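Local coordinates for branched-chain-amino-acid aminotransferase (Pseudomonas aeruginosa, PDB 6NST) that catalyses the reversible, pyridoxal 5'-phosphate-dependent transfer of the amino group of leucine, isoleucine or valine to 2-oxoglutarate, giving branched 2-oxo acids and glutamate, at the interface of chains A and B and the interface of chains A and C. Numbering follows the deposited sequence. Chains: chain A/B/C, Branched-chain-amino-acid aminotransferase.

Contact 1: the interface of chains A and B. Residues chain A 144, 186, 243, 247, 270; chain B 146-147, 170, 174.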
# COMPACT_ATOMS: atom_id res chain seq x y z
N THR A 144 12.98 10.53 -13.32
CA THR A 144 12.29 9.97 -12.16
C THR A 144 12.89 8.62 -11.81
O THR A 144 13.06 7.75 -12.67
CB THR A 144 10.80 9.83 -12.45
OG1 THR A 144 10.26 11.11 -12.81
CG2 THR A 144 10.07 9.31 -11.22
N LEU A 186 9.96 9.29 -5.78
CA LEU A 186 8.55 9.16 -5.45
C LEU A 186 8.40 8.37 -4.16
O LEU A 186 9.12 7.40 -3.93
CB LEU A 186 7.78 8.47 -6.58
CG LEU A 186 8.01 8.99 -8.00
CD1 LEU A 186 7.25 8.13 -8.99
CD2 LEU A 186 7.59 10.45 -8.13
N ARG A 243 4.03 13.24 -10.45
CA ARG A 243 5.15 13.41 -11.37
C ARG A 243 4.73 14.20 -12.61
O ARG A 243 5.50 15.03 -13.10
CB ARG A 243 5.72 12.04 -11.76
CG ARG A 243 4.83 11.21 -12.67
CD ARG A 243 5.67 10.33 -13.58
NE ARG A 243 6.14 9.14 -12.89
CZ ARG A 243 7.21 8.43 -13.25
NH1 ARG A 243 7.54 7.35 -12.56
NH2 ARG A 243 7.95 8.81 -14.28
N TYR A 247 5.76 17.87 -14.86
CA TYR A 247 5.99 17.98 -16.30
C TYR A 247 5.42 19.28 -16.85
O TYR A 247 6.00 19.88 -17.76
CB TYR A 247 5.36 16.79 -17.03
CG TYR A 247 5.92 15.42 -16.71
CD1 TYR A 247 7.12 15.27 -16.02
CD2 TYR A 247 5.25 14.27 -17.11
CE1 TYR A 247 7.63 14.02 -15.73
CE2 TYR A 247 5.75 13.01 -16.83
CZ TYR A 247 6.94 12.89 -16.14
OH TYR A 247 7.44 11.64 -15.86
N ARG A 270 10.67 15.54 -20.58
CA ARG A 270 9.71 16.63 -20.73
C ARG A 270 10.41 17.95 -20.44
O ARG A 270 10.96 18.14 -19.35
CB ARG A 270 8.52 16.46 -19.80
CG ARG A 270 7.47 15.47 -20.25
CD ARG A 270 7.88 14.06 -19.91
NE ARG A 270 6.84 13.10 -20.26
CZ ARG A 270 6.97 11.78 -20.13
NH1 ARG A 270 8.10 11.27 -19.66
NH2 ARG A 270 5.98 10.98 -20.47
N SER B 146 10.31 3.47 -13.91
CA SER B 146 9.85 4.27 -12.78
C SER B 146 8.33 4.36 -12.72
O SER B 146 7.79 4.87 -11.73
CB SER B 146 10.44 5.68 -12.83
OG SER B 146 9.89 6.43 -13.90
N PHE B 147 7.63 3.89 -13.75
CA PHE B 147 6.18 3.81 -13.73
C PHE B 147 5.75 2.48 -13.12
O PHE B 147 6.25 1.42 -13.51
CB PHE B 147 5.60 3.95 -15.14
CG PHE B 147 5.92 5.25 -15.80
CD1 PHE B 147 5.16 6.38 -15.55
CD2 PHE B 147 6.99 5.36 -16.68
CE1 PHE B 147 5.45 7.58 -16.16
CE2 PHE B 147 7.28 6.56 -17.29
CZ PHE B 147 6.51 7.67 -17.03
N LEU B 170 4.63 4.51 -21.92
CA LEU B 170 5.40 5.40 -21.06
C LEU B 170 6.67 4.71 -20.57
O LEU B 170 7.74 5.31 -20.53
CB LEU B 170 4.55 5.85 -19.88
CG LEU B 170 3.32 6.69 -20.22
CD1 LEU B 170 2.46 6.91 -18.98
CD2 LEU B 170 3.74 8.02 -20.82
N GLU B 174 10.61 5.57 -21.77
CA GLU B 174 11.54 5.92 -20.70
C GLU B 174 12.81 5.08 -20.78
O GLU B 174 13.92 5.61 -20.64
CB GLU B 174 10.88 5.74 -19.34
CG GLU B 174 11.82 5.97 -18.17
CD GLU B 174 11.24 5.50 -16.85
OE1 GLU B 174 10.49 4.51 -16.84
OE2 GLU B 174 11.55 6.13 -15.81
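A:Arg243 lays its guanidinium against the ring of B:Phe147, the two planes only 20° apart, while the long axes of the two side chains run nearly perpendicular. NH2 stands over the ring face 3.6 Å from the centroid of B:Phe147, a cation-pi contact. CZ of A:Arg243 lies 3.5 Å from CE1 of B:Phe147, toward the ring rim. The opposite guanidinium face meets the methyl CG2 of A:Thr144, so the flat group lies between a methyl of its own chain and the phenyl ring of chain B. Its end is turned to B:Ser146, whose hydroxyl OG lies in the guanidinium plane and accepts from NH1 at 2.9 Å and from NH2 at 3.1 Å. With CG between the backbone N and carbonyl carbon (chi1 71°), bends at chi2 and chi3 bring the head round to this hydroxyl. B:Glu174 receives the B:Ser146 OG hydrogen bond on OE2 and its backbone N on OE1, which positions the serine. CB of B:Leu170 packs on the other face of B:Phe147. The site, part of a two-fold interface in the deposited assembly, probably helps to join the copies. NH2 of A:Arg243 also donates, nearly straight at 172° and in plane, to the phenol OH of A:Tyr247 at 3.3 Å.

Contact 2: the interface of chains A and C. Residues chain A 162, 165-166, 169; chain C 29, 33, 35, 111.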
# COMPACT_ATOMS: atom_id res chain seq x y z
N ASN A 162 23.22 7.79 8.47
CA ASN A 162 24.23 7.33 7.52
C ASN A 162 23.67 6.28 6.57
O ASN A 162 23.60 6.49 5.35
CB ASN A 162 25.45 6.79 8.27
CG ASN A 162 26.17 7.85 9.07
OD1 ASN A 162 25.64 8.92 9.33
ND2 ASN A 162 27.41 7.55 9.46
N TYR A 165 21.20 6.49 3.29
CA TYR A 165 21.57 7.08 2.01
C TYR A 165 22.01 6.06 0.98
O TYR A 165 22.55 6.45 -0.06
CB TYR A 165 22.64 8.15 2.21
CG TYR A 165 22.06 9.47 2.66
CD1 TYR A 165 21.65 9.66 3.97
CD2 TYR A 165 21.89 10.51 1.75
CE1 TYR A 165 21.10 10.86 4.38
CE2 TYR A 165 21.34 11.71 2.15
CZ TYR A 165 20.95 11.88 3.46
OH TYR A 165 20.40 13.08 3.86
N ILE A 166 21.81 4.76 1.24
CA ILE A 166 21.94 3.77 0.17
C ILE A 166 20.93 4.05 -0.93
O ILE A 166 21.25 4.00 -2.12
CB ILE A 166 21.78 2.35 0.73
CG1 ILE A 166 22.93 2.00 1.67
CG2 ILE A 166 21.68 1.34 -0.40
CD1 ILE A 166 22.82 0.62 2.27
N MET A 169 22.05 6.79 -3.21
CA MET A 169 23.12 6.38 -4.11
C MET A 169 22.58 5.51 -5.24
O MET A 169 23.01 5.64 -6.39
CB MET A 169 24.21 5.64 -3.34
CG MET A 169 25.00 6.51 -2.38
SD MET A 169 26.31 5.58 -1.57
CE MET A 169 27.27 5.04 -2.98
N HIS C 29 33.77 6.17 2.82
CA HIS C 29 32.47 6.40 2.17
C HIS C 29 31.39 5.51 2.77
O HIS C 29 30.30 5.98 3.10
CB HIS C 29 32.60 6.18 0.67
CG HIS C 29 31.51 6.82 -0.13
ND1 HIS C 29 30.39 6.13 -0.55
CD2 HIS C 29 31.36 8.08 -0.59
CE1 HIS C 29 29.60 6.94 -1.23
NE2 HIS C 29 30.17 8.13 -1.27
N TYR C 33 27.64 6.63 4.29
CA TYR C 33 26.47 6.46 3.45
C TYR C 33 25.91 5.04 3.44
O TYR C 33 24.88 4.80 2.80
CB TYR C 33 26.78 6.90 2.01
CG TYR C 33 27.26 8.33 1.92
CD1 TYR C 33 26.40 9.38 2.24
CD2 TYR C 33 28.56 8.63 1.53
CE1 TYR C 33 26.83 10.70 2.17
CE2 TYR C 33 28.99 9.95 1.46
CZ TYR C 33 28.12 10.97 1.78
OH TYR C 33 28.55 12.28 1.70
N MET C 35 26.75 2.31 2.01
CA MET C 35 26.95 1.49 0.82
C MET C 35 28.06 0.48 1.08
O MET C 35 29.25 0.80 0.95
CB MET C 35 27.27 2.37 -0.38
CG MET C 35 27.44 1.62 -1.70
SD MET C 35 25.93 0.80 -2.24
CE MET C 35 25.95 1.18 -3.99
N LEU C 111 27.87 11.22 -3.42
CA LEU C 111 27.01 10.06 -3.52
C LEU C 111 27.30 9.21 -4.75
O LEU C 111 26.83 8.07 -4.83
CB LEU C 111 25.54 10.49 -3.53
CG LEU C 111 25.03 11.15 -2.24
CD1 LEU C 111 23.58 11.59 -2.39
CD2 LEU C 111 25.18 10.20 -1.06
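A:Met169, on helix 166-177, is the knob of an apolar knob-in-pocket part of the two-fold A/C interface, received by C:His29, C:Tyr33, C:Met35 and C:Leu111; it probably helps to hold the two subunits together. From CB, 3.9 Å from the backbone O of C:Leu111, the chain leaves with CG anti to its own carbonyl carbon (chi1 -68°). CG lies 3.4 Å from the backbone O of C:Leu111 and also touches its methyl CD2. The sulfur SD comes next, 3.6 Å from CB of C:Met35 and also near CE1 of C:His29 and CB of C:Tyr33. A bend at chi3, 60°, turns the terminal methyl CE to meet CE1 of C:His29 at 3.5 Å. The side chains of A:Met169 and C:His29 lie antiparallel. Within chain C, the ring of C:Tyr33 has C:Leu111 CD2 over one face and C:His29 CG at its edge, which probably helps to keep the pocket wall in place. The contacts described are mainly carbon and sulfur packing, with backbone oxygens beside them. A:Tyr165 is close in sequence to the predicted cofactor lysine A:Lys160, so the patch may also support the active site. At its flank, CB of A:Tyr165 lies 4.0 Å from CD1 of C:Tyr33.

Contact 3: the interface of chains A and C. Residues chain A 25, 27, 106-107; chain C 2-4, 22.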
# COMPACT_ATOMS: atom_id res chain seq x y z
N HIS A 25 38.82 2.11 13.60
CA HIS A 25 39.05 0.69 13.36
C HIS A 25 38.08 0.19 12.30
O HIS A 25 36.95 0.67 12.17
CB HIS A 25 38.88 -0.10 14.66
CG HIS A 25 39.39 -1.51 14.56
ND1 HIS A 25 38.55 -2.60 14.45
CD2 HIS A 25 40.65 -2.00 14.56
CE1 HIS A 25 39.27 -3.70 14.39
NE2 HIS A 25 40.55 -3.37 14.45
N LEU A 27 36.49 -2.46 12.19
CA LEU A 27 35.31 -3.07 12.79
C LEU A 27 34.42 -2.04 13.49
O LEU A 27 33.72 -2.38 14.45
CB LEU A 27 35.72 -4.17 13.76
CG LEU A 27 36.39 -5.38 13.11
CD1 LEU A 27 36.67 -6.45 14.14
CD2 LEU A 27 35.52 -5.92 11.99
N SER A 106 34.08 0.99 17.82
CA SER A 106 34.38 -0.42 17.65
C SER A 106 34.41 -1.17 18.98
O SER A 106 35.42 -1.81 19.32
CB SER A 106 35.70 -0.59 16.90
OG SER A 106 36.72 0.15 17.53
N GLU A 107 33.32 -1.10 19.74
CA GLU A 107 33.25 -1.79 21.03
C GLU A 107 32.60 -3.16 20.92
O GLU A 107 33.19 -4.17 21.32
CB GLU A 107 32.50 -0.92 22.05
CG GLU A 107 33.35 0.19 22.66
CD GLU A 107 33.74 1.25 21.65
OE1 GLU A 107 32.94 1.49 20.72
OE2 GLU A 107 34.84 1.83 21.78
N SER C 2 36.00 -4.39 23.91
CA SER C 2 36.43 -3.64 22.73
C SER C 2 36.74 -4.57 21.56
O SER C 2 37.30 -5.66 21.74
CB SER C 2 37.66 -2.79 23.06
OG SER C 2 38.08 -2.05 21.93
N MET C 3 36.38 -4.13 20.36
CA MET C 3 36.61 -4.91 19.14
C MET C 3 37.85 -4.46 18.38
O MET C 3 38.14 -5.03 17.32
CB MET C 3 35.38 -4.81 18.23
CG MET C 3 34.93 -6.15 17.69
SD MET C 3 34.35 -7.21 19.02
CE MET C 3 34.77 -8.83 18.37
N ALA C 4 38.58 -3.48 18.88
CA ALA C 4 39.76 -2.95 18.22
C ALA C 4 41.05 -3.21 18.99
O ALA C 4 42.05 -3.60 18.39
CB ALA C 4 39.61 -1.45 17.97
N ALA C 22 44.39 -2.68 11.69
CA ALA C 22 43.33 -2.77 10.69
C ALA C 22 42.39 -1.58 10.87
O ALA C 22 41.33 -1.66 11.50
CB ALA C 22 42.59 -4.09 10.80
O HOH W 1 37.59 0.47 20.55
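The methyl CB of C:Ala4 sits over one face of the A:His25 imidazole, 3.7 Å from the ring centroid in a CH-pi contact. It is displaced toward the rim, which brings it 3.4 Å from CG of A:His25. On the opposite face lies the backbone O of C:Ala22, so the ring lies between two segments of chain C. With CG anti to the backbone N (chi1 -167°), A:His25 projects its imidazole between them. Within chain A, CB of A:Leu27 lies at the ring edge, in plane, while its methyl CD1 approaches CG of C:Met3 at 4.0 Å, the two side chains crossing at an angle.

Outward from this centre, the backbone takes over. The amide N of C:Met3 donates to the carbonyl O of A:Ser106 at 2.7 Å, with 151° at the hydrogen. Alongside, the hydroxyl OG of A:Ser106 lies near the C:Ala4 methyl and is linked at 3.1 Å to the oxygen of water 1. That water also hydrogen-bonds the side-chain OG of C:Ser2 at 2.9 Å, bridging the two chains, and it has a weak link to the carboxylate OE2 of A:Glu107.

Together, the methyl-on-ring contact, the direct backbone bond and the water bridge hold the N-terminal segment of chain C against chain A, probably helping to order that segment and to support the pairing of the two subunits.

Chain A takes part in all three contacts, but contact 1 faces chain B whereas contacts 2 and 3 face chain C. Their C-alpha centres are about 24 Å apart for contacts 1 and 2, 22 Å for contacts 2 and 3, and 45 Å for contacts 1 and 3. Helix 166-177 serves both interfaces: its chain B copy contributes to contact 1 and its chain A copy to contact 2. Both interfaces are two-fold, so all three contacts recur with the chains exchanged. This is consistent with the deposited six-chain assembly, though the coordinates alone do not show which oligomer forms in solution.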